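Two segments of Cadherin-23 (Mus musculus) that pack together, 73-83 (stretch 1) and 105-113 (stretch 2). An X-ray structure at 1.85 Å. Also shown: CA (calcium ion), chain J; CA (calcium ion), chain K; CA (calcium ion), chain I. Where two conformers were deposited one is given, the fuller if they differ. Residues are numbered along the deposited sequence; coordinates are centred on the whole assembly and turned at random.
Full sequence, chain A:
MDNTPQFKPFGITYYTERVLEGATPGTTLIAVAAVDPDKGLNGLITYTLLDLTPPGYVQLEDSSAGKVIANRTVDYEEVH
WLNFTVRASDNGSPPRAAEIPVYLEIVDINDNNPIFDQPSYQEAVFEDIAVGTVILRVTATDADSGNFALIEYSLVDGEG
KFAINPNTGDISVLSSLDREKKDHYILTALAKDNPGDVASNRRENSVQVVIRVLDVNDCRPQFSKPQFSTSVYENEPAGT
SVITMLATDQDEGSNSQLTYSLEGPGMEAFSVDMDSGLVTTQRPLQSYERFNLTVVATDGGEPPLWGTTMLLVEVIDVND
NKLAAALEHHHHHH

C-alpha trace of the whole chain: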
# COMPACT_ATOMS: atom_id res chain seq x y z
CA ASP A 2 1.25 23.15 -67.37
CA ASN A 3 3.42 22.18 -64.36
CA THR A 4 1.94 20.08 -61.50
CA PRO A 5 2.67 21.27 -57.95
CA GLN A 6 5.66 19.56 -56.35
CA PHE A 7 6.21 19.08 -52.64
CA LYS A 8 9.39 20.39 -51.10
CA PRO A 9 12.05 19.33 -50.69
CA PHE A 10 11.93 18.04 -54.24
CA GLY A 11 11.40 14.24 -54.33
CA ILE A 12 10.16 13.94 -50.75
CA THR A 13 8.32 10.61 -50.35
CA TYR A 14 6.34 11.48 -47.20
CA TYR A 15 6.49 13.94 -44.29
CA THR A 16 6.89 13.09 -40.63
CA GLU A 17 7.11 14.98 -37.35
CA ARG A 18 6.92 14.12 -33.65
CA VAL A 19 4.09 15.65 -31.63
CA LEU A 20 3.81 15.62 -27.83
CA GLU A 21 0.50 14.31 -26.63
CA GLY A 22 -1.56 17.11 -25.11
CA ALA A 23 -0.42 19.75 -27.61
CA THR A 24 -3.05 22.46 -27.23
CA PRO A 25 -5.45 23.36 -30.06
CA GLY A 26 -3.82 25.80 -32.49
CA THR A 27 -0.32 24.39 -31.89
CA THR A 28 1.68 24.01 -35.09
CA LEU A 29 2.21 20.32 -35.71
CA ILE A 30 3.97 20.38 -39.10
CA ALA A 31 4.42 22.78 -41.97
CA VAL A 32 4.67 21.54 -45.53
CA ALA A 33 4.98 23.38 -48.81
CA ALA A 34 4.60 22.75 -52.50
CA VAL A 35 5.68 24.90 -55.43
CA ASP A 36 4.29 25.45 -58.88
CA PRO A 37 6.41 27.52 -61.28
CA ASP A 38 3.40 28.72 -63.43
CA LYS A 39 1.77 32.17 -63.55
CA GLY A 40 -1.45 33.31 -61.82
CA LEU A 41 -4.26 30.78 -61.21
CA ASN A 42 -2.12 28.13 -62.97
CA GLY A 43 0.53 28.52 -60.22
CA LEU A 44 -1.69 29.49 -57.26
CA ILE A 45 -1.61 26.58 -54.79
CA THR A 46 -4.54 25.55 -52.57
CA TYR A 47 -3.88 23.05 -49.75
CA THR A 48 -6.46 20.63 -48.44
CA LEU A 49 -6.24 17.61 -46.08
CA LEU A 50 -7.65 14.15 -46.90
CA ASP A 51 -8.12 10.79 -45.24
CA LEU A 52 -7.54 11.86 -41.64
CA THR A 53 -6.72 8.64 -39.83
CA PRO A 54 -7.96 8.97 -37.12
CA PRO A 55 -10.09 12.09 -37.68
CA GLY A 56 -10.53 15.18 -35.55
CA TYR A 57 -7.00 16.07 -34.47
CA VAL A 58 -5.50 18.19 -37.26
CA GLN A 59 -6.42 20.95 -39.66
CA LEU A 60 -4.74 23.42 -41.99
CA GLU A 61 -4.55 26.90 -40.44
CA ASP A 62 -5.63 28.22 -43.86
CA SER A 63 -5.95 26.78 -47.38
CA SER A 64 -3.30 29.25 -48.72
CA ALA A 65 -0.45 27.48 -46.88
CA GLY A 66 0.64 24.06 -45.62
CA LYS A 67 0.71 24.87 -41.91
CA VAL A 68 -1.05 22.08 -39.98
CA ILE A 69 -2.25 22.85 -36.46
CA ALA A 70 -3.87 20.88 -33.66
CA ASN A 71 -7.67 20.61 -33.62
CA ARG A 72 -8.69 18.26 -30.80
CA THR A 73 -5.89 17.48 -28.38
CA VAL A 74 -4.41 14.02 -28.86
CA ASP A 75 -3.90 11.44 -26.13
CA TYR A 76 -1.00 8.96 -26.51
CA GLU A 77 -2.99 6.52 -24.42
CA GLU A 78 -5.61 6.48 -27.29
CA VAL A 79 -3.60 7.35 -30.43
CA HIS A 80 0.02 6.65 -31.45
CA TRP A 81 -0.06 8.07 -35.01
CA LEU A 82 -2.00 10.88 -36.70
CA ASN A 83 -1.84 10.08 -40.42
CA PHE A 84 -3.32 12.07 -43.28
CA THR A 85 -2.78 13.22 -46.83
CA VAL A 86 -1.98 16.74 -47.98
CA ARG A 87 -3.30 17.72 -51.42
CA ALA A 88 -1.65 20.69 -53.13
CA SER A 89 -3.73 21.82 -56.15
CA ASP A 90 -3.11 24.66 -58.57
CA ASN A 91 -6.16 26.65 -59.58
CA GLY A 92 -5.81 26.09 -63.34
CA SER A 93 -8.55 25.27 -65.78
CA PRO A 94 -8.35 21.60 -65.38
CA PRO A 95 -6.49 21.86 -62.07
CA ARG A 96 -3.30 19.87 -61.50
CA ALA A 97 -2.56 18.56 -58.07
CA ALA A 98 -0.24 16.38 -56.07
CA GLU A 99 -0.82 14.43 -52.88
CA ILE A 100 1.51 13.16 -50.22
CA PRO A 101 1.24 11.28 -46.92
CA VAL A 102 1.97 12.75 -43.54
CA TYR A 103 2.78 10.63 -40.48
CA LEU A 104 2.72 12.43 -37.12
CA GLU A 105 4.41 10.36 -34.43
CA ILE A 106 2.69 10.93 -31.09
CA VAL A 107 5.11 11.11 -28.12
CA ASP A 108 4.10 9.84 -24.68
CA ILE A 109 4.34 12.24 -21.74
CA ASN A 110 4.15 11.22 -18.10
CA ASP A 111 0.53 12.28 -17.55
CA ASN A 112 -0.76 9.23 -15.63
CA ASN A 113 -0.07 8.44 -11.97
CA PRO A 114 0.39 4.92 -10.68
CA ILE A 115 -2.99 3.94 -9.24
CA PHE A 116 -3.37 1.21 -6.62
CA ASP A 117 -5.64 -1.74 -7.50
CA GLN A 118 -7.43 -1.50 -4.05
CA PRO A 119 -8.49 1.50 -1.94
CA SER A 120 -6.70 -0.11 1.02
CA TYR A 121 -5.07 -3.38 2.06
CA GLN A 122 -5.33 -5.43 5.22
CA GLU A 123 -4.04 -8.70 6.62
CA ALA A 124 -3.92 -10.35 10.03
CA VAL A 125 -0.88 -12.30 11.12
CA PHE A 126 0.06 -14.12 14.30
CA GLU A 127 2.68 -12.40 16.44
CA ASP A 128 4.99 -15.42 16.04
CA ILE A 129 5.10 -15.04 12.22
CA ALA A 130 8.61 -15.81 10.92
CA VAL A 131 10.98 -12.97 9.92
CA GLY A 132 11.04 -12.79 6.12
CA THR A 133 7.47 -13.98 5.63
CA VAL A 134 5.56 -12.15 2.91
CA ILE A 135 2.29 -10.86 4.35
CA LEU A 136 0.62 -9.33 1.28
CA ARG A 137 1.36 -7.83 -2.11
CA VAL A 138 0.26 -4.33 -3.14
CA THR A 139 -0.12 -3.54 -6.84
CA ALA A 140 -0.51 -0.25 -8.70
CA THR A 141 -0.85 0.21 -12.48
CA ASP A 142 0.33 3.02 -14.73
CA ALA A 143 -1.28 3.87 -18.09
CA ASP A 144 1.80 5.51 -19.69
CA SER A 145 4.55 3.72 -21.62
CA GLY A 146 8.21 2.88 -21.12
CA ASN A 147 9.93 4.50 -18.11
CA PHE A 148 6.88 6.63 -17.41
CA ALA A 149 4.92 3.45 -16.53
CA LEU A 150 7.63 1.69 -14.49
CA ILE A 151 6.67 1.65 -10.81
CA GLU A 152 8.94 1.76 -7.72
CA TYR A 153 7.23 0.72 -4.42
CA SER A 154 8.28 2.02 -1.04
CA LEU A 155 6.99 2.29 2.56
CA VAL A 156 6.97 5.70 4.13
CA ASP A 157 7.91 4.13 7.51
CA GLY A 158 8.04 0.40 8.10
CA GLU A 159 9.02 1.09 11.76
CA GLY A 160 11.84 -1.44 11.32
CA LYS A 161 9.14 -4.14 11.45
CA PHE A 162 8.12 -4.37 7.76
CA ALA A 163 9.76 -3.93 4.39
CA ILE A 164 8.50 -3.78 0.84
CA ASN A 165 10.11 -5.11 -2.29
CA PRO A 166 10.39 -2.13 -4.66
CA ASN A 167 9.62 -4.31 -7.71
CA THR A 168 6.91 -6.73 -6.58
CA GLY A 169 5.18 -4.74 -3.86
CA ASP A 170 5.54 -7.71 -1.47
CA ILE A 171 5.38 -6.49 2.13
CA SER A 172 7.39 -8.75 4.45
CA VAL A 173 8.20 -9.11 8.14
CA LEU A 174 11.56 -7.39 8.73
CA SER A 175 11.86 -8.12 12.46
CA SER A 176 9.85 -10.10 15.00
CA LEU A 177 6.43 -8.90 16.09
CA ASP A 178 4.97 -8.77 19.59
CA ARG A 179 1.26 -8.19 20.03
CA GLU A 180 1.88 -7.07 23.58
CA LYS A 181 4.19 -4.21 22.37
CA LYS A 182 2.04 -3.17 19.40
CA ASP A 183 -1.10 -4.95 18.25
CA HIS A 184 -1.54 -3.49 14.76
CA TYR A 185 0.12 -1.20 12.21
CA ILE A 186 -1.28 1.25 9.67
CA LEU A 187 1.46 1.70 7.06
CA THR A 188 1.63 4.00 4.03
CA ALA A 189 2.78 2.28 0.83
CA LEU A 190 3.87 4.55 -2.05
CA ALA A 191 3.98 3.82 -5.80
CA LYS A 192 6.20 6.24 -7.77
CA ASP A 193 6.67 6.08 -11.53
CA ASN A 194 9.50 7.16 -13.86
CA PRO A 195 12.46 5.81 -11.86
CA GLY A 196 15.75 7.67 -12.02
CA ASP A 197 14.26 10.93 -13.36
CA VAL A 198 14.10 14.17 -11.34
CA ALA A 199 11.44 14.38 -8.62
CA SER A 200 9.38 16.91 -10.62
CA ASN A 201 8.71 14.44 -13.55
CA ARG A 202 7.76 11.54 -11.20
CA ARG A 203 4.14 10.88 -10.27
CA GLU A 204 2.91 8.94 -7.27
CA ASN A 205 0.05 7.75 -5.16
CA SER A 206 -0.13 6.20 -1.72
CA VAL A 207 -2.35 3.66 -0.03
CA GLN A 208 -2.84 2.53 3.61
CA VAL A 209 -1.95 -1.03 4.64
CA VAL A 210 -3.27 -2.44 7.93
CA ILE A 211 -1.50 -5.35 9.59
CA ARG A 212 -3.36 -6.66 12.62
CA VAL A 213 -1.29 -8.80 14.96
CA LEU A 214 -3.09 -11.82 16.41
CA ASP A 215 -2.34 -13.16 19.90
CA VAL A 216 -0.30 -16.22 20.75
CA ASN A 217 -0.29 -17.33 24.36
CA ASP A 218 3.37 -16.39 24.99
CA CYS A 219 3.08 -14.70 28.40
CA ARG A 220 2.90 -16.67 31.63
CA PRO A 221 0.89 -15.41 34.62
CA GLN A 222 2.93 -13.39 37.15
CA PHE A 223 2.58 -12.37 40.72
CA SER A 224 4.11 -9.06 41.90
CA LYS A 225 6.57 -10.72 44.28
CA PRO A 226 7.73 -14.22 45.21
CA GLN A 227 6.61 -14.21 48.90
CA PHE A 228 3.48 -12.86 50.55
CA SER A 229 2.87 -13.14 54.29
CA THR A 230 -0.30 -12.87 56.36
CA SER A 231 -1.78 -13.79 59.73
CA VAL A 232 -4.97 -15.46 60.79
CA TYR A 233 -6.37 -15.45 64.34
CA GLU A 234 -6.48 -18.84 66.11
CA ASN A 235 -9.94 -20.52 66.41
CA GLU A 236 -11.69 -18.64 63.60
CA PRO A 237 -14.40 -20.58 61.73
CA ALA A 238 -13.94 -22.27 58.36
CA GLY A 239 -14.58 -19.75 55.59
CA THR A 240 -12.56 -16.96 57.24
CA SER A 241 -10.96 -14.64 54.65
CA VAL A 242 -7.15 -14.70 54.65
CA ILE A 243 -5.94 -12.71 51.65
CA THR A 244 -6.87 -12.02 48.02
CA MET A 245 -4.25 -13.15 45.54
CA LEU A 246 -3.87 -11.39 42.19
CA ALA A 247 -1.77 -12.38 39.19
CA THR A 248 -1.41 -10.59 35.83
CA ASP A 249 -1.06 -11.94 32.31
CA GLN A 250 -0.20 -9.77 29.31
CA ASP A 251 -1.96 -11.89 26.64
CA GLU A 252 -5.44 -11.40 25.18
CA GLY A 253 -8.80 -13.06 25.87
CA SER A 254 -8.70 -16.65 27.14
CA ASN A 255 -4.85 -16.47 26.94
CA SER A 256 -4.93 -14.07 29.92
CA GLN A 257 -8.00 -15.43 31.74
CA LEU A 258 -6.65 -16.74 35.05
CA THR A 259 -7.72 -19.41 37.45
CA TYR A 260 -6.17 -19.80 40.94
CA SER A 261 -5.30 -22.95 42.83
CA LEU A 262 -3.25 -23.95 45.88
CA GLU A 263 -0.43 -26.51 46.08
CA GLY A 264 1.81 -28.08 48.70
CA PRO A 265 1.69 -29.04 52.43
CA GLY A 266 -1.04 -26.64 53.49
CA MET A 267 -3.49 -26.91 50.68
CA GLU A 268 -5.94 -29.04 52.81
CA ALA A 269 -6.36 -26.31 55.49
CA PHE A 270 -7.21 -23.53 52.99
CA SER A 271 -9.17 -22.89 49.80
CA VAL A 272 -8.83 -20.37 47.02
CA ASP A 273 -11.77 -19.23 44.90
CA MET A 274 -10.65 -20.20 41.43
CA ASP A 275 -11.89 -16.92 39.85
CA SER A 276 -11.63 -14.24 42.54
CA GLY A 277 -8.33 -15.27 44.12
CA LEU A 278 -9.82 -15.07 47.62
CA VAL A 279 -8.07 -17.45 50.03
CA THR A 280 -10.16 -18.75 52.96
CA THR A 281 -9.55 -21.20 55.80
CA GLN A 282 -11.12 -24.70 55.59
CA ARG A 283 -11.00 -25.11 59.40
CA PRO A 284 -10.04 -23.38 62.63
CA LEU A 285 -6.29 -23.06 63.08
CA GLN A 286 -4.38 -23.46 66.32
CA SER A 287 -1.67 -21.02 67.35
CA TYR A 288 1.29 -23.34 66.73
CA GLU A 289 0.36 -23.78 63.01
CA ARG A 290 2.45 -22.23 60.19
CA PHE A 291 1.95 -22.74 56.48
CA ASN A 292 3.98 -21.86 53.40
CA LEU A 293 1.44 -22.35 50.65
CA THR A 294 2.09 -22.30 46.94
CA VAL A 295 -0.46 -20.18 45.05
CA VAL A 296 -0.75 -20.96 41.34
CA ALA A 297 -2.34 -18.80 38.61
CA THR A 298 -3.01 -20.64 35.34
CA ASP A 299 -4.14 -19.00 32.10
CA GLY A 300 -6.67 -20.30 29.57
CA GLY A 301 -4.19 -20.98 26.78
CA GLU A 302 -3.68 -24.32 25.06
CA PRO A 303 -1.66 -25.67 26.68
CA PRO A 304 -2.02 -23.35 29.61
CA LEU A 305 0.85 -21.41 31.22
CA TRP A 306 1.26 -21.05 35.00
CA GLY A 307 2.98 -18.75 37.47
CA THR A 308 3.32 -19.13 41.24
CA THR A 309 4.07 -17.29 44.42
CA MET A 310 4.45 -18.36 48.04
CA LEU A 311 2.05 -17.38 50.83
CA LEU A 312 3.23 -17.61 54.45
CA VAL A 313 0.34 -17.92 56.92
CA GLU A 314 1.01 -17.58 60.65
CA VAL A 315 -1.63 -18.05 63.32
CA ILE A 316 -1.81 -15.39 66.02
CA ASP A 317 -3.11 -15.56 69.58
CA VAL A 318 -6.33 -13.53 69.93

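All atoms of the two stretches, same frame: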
# COMPACT_ATOMS: atom_id res chain seq x y z
N THR A 73 -7.14 17.96 -28.97
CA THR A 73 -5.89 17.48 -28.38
C THR A 73 -5.83 15.96 -28.43
O THR A 73 -6.82 15.28 -28.25
CB THR A 73 -5.73 17.90 -26.91
OG1 THR A 73 -6.89 17.46 -26.17
CG2 THR A 73 -5.58 19.38 -26.85
N VAL A 74 -4.64 15.46 -28.72
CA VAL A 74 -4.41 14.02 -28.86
C VAL A 74 -3.87 13.43 -27.56
O VAL A 74 -3.14 14.11 -26.81
CB VAL A 74 -3.46 13.74 -30.05
CG1 VAL A 74 -2.02 14.11 -29.74
CG2 VAL A 74 -3.57 12.30 -30.51
N ASP A 75 -4.26 12.20 -27.31
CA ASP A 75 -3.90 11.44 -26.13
C ASP A 75 -3.11 10.20 -26.58
O ASP A 75 -3.64 9.33 -27.28
CB ASP A 75 -5.19 11.00 -25.44
CG ASP A 75 -4.95 10.21 -24.14
OD1 ASP A 75 -3.79 10.02 -23.71
OD2 ASP A 75 -5.95 9.76 -23.56
N TYR A 76 -1.84 10.10 -26.17
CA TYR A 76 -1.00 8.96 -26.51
C TYR A 76 -1.64 7.66 -26.04
O TYR A 76 -1.49 6.65 -26.68
CB TYR A 76 0.41 9.09 -25.91
CG TYR A 76 1.33 7.97 -26.32
CD1 TYR A 76 2.01 8.01 -27.57
CD2 TYR A 76 1.50 6.86 -25.52
CE1 TYR A 76 2.83 6.97 -27.94
CE2 TYR A 76 2.34 5.84 -25.90
CZ TYR A 76 2.98 5.89 -27.10
OH TYR A 76 3.79 4.86 -27.46
N GLU A 77 -2.34 7.71 -24.91
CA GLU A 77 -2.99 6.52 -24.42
C GLU A 77 -4.15 6.03 -25.32
O GLU A 77 -4.60 4.91 -25.13
CB GLU A 77 -3.42 6.69 -22.95
CG GLU A 77 -2.27 6.57 -21.96
CD GLU A 77 -1.19 7.66 -22.07
OE1 GLU A 77 -0.05 7.27 -22.29
OE2 GLU A 77 -1.45 8.89 -21.90
N GLU A 78 -4.58 6.86 -26.30
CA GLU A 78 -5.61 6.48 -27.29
C GLU A 78 -5.05 6.36 -28.71
O GLU A 78 -5.52 5.53 -29.48
CB GLU A 78 -6.73 7.52 -27.30
CG GLU A 78 -7.51 7.60 -26.00
CD GLU A 78 -8.18 6.28 -25.65
OE1 GLU A 78 -8.42 5.46 -26.56
OE2 GLU A 78 -8.45 6.05 -24.46
N VAL A 79 -4.09 7.21 -29.05
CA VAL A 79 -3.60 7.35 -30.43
C VAL A 79 -2.08 7.45 -30.46
O VAL A 79 -1.51 8.31 -29.81
CB VAL A 79 -4.17 8.64 -31.04
CG1 VAL A 79 -3.60 8.92 -32.43
CG2 VAL A 79 -5.70 8.61 -31.03
N HIS A 80 -1.44 6.58 -31.25
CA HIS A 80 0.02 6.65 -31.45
C HIS A 80 0.46 7.38 -32.71
O HIS A 80 1.58 7.88 -32.76
CB HIS A 80 0.64 5.24 -31.39
CG HIS A 80 0.58 4.59 -30.04
ND1 HIS A 80 0.94 3.27 -29.83
CD2 HIS A 80 0.20 5.07 -28.84
CE1 HIS A 80 0.79 2.98 -28.55
NE2 HIS A 80 0.31 4.05 -27.93
N TRP A 81 -0.40 7.44 -33.74
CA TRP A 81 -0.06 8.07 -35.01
C TRP A 81 -1.26 8.88 -35.53
O TRP A 81 -2.38 8.41 -35.50
CB TRP A 81 0.31 6.99 -36.04
CG TRP A 81 1.63 6.35 -35.71
CD1 TRP A 81 1.82 5.26 -34.95
CD2 TRP A 81 2.93 6.81 -36.11
NE1 TRP A 81 3.19 4.99 -34.82
CE2 TRP A 81 3.88 5.93 -35.53
CE3 TRP A 81 3.38 7.87 -36.91
CZ2 TRP A 81 5.25 6.09 -35.73
CZ3 TRP A 81 4.76 8.03 -37.11
CH2 TRP A 81 5.67 7.14 -36.52
N LEU A 82 -1.01 10.11 -35.95
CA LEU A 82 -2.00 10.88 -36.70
C LEU A 82 -1.53 10.91 -38.15
O LEU A 82 -0.57 11.61 -38.47
CB LEU A 82 -2.13 12.30 -36.17
CG LEU A 82 -2.67 12.42 -34.75
CD1 LEU A 82 -2.60 13.85 -34.24
CD2 LEU A 82 -4.07 11.84 -34.68
N ASN A 83 -2.20 10.14 -39.00
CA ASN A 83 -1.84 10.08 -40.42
C ASN A 83 -2.90 10.79 -41.26
O ASN A 83 -4.10 10.78 -40.95
CB ASN A 83 -1.66 8.62 -40.85
CG ASN A 83 -0.65 7.88 -39.98
OD1 ASN A 83 0.29 8.49 -39.44
ND2 ASN A 83 -0.85 6.60 -39.78
N GLU A 105 4.04 11.35 -35.43
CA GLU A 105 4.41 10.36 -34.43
C GLU A 105 4.09 10.94 -33.06
O GLU A 105 4.73 11.90 -32.62
CB GLU A 105 5.90 10.06 -34.54
CG GLU A 105 6.48 9.03 -33.57
CD GLU A 105 7.93 8.69 -33.90
OE1 GLU A 105 8.56 9.38 -34.73
OE2 GLU A 105 8.45 7.73 -33.35
N ILE A 106 3.08 10.40 -32.39
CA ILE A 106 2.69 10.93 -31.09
C ILE A 106 3.69 10.46 -30.03
O ILE A 106 4.09 9.30 -30.00
CB ILE A 106 1.23 10.57 -30.74
CG1 ILE A 106 0.27 10.97 -31.87
CG2 ILE A 106 0.80 11.26 -29.47
CD1 ILE A 106 0.48 12.39 -32.36
N VAL A 107 4.09 11.38 -29.14
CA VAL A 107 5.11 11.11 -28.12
C VAL A 107 4.42 11.08 -26.77
O VAL A 107 3.67 12.01 -26.42
CB VAL A 107 6.15 12.21 -28.12
CG1 VAL A 107 7.19 12.00 -27.02
CG2 VAL A 107 6.83 12.26 -29.49
N ASP A 108 4.65 10.01 -26.03
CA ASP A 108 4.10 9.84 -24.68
C ASP A 108 4.72 10.87 -23.74
O ASP A 108 5.95 11.07 -23.73
CB ASP A 108 4.46 8.42 -24.21
CG ASP A 108 3.92 8.05 -22.84
OD1 ASP A 108 2.78 8.46 -22.47
OD2 ASP A 108 4.62 7.26 -22.15
N ILE A 109 3.88 11.47 -22.92
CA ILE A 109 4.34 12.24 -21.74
C ILE A 109 3.85 11.54 -20.47
O ILE A 109 2.94 10.72 -20.51
CB ILE A 109 3.89 13.73 -21.77
CG1 ILE A 109 2.41 13.88 -21.41
CG2 ILE A 109 4.21 14.39 -23.11
CD1 ILE A 109 1.86 15.30 -21.46
N ASN A 110 4.47 11.87 -19.35
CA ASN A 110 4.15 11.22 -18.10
C ASN A 110 2.96 11.91 -17.45
O ASN A 110 3.10 12.62 -16.44
CB ASN A 110 5.36 11.19 -17.17
CG ASN A 110 5.13 10.30 -15.96
OD1 ASN A 110 4.30 9.40 -16.02
ND2 ASN A 110 5.84 10.55 -14.88
N ASP A 111 1.78 11.65 -18.01
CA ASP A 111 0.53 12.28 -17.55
C ASP A 111 -0.41 11.35 -16.78
O ASP A 111 -1.54 11.76 -16.45
CB ASP A 111 -0.19 13.02 -18.70
CG ASP A 111 -0.58 12.12 -19.88
OD1 ASP A 111 -0.05 10.99 -20.06
OD2 ASP A 111 -1.38 12.59 -20.73
N ASN A 112 0.02 10.13 -16.47
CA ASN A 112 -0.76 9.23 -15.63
C ASN A 112 0.02 8.84 -14.37
O ASN A 112 1.20 8.49 -14.46
CB ASN A 112 -1.18 7.98 -16.40
CG ASN A 112 -2.22 8.30 -17.47
OD1 ASN A 112 -3.42 8.31 -17.18
ND2 ASN A 112 -1.75 8.64 -18.67
N ASN A 113 -0.65 8.88 -13.24
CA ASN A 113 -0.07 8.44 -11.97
C ASN A 113 -0.21 6.94 -11.86
O ASN A 113 -1.21 6.40 -12.33
CB ASN A 113 -0.82 9.04 -10.78
CG ASN A 113 -0.60 10.53 -10.64
OD1 ASN A 113 -0.77 11.26 -11.58
ND2 ASN A 113 -0.22 10.98 -9.45
CA CA J . 1.05 9.37 -21.38
CA CA K . -2.43 10.94 -22.03
CA CA I . 3.10 7.49 -15.29
O HOH W 1 4.09 7.12 -31.65
O HOH W 2 -3.76 10.21 -20.22
O HOH W 3 -4.15 12.66 -22.32

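The bump in this contact is Ile-106, and the hollow that takes it is built by stretch 1. Its CA-to-CB bond points toward stretch 1, and with both chi angles in m the side chain drops among four apolar neighbours: CD1 lies 4.0 Å from Val-74 CG1 and 3.9 Å from Leu-82 CD1, CG2 lies 4.0 Å from Tyr-76 CD1, and CG1 lies 4.4 Å from Val-79 CG1. No other residue has so much of its surface covered by the opposing stretch. The backbone beside the plug is tied across as well: Ile-106 N donates a hydrogen bond to His-80 O at 3.0 Å, and water 1 donates both to His-80 O (2.8 Å) and to Ile-106 O (2.7 Å), filling a gap the two chains leave between them.

Two aromatic rings act as flat walls at different levels. Asp-108 CB sits 3.7 Å from the centroid of the Tyr-76 ring, nearly on its normal, while Ile-106 O meets the ring edge, 3.4 Å from CE1. Where the strands run antiparallel, Trp-81 and Glu-105 pair with side chains on the same face of the sheet, and the indole folds over its partner so that Glu-105 CA lies 3.9 Å from the centroid of the six-membered ring.

Beyond Tyr-76 the fit changes from shape to charge. Glu-77 OE1 is 3.1 Å from Asp-108 OD1, and Glu-77 OE2 is 3.1 Å from Asp-111 OD1, spacings that carboxylates tolerate here because calcium J binds all four atoms. Glu-77 OE2 also reaches calcium K at 2.3 Å, where Asp-75 OD1 and Asp-111 OD2 join it. A hydrogen bond from Glu-77 N to Asp-75 OD1 (3.0 Å) helps hold this acidic turn together. The rule is compact: one aliphatic plug, two aromatic walls, and metal ions joining the acidic end.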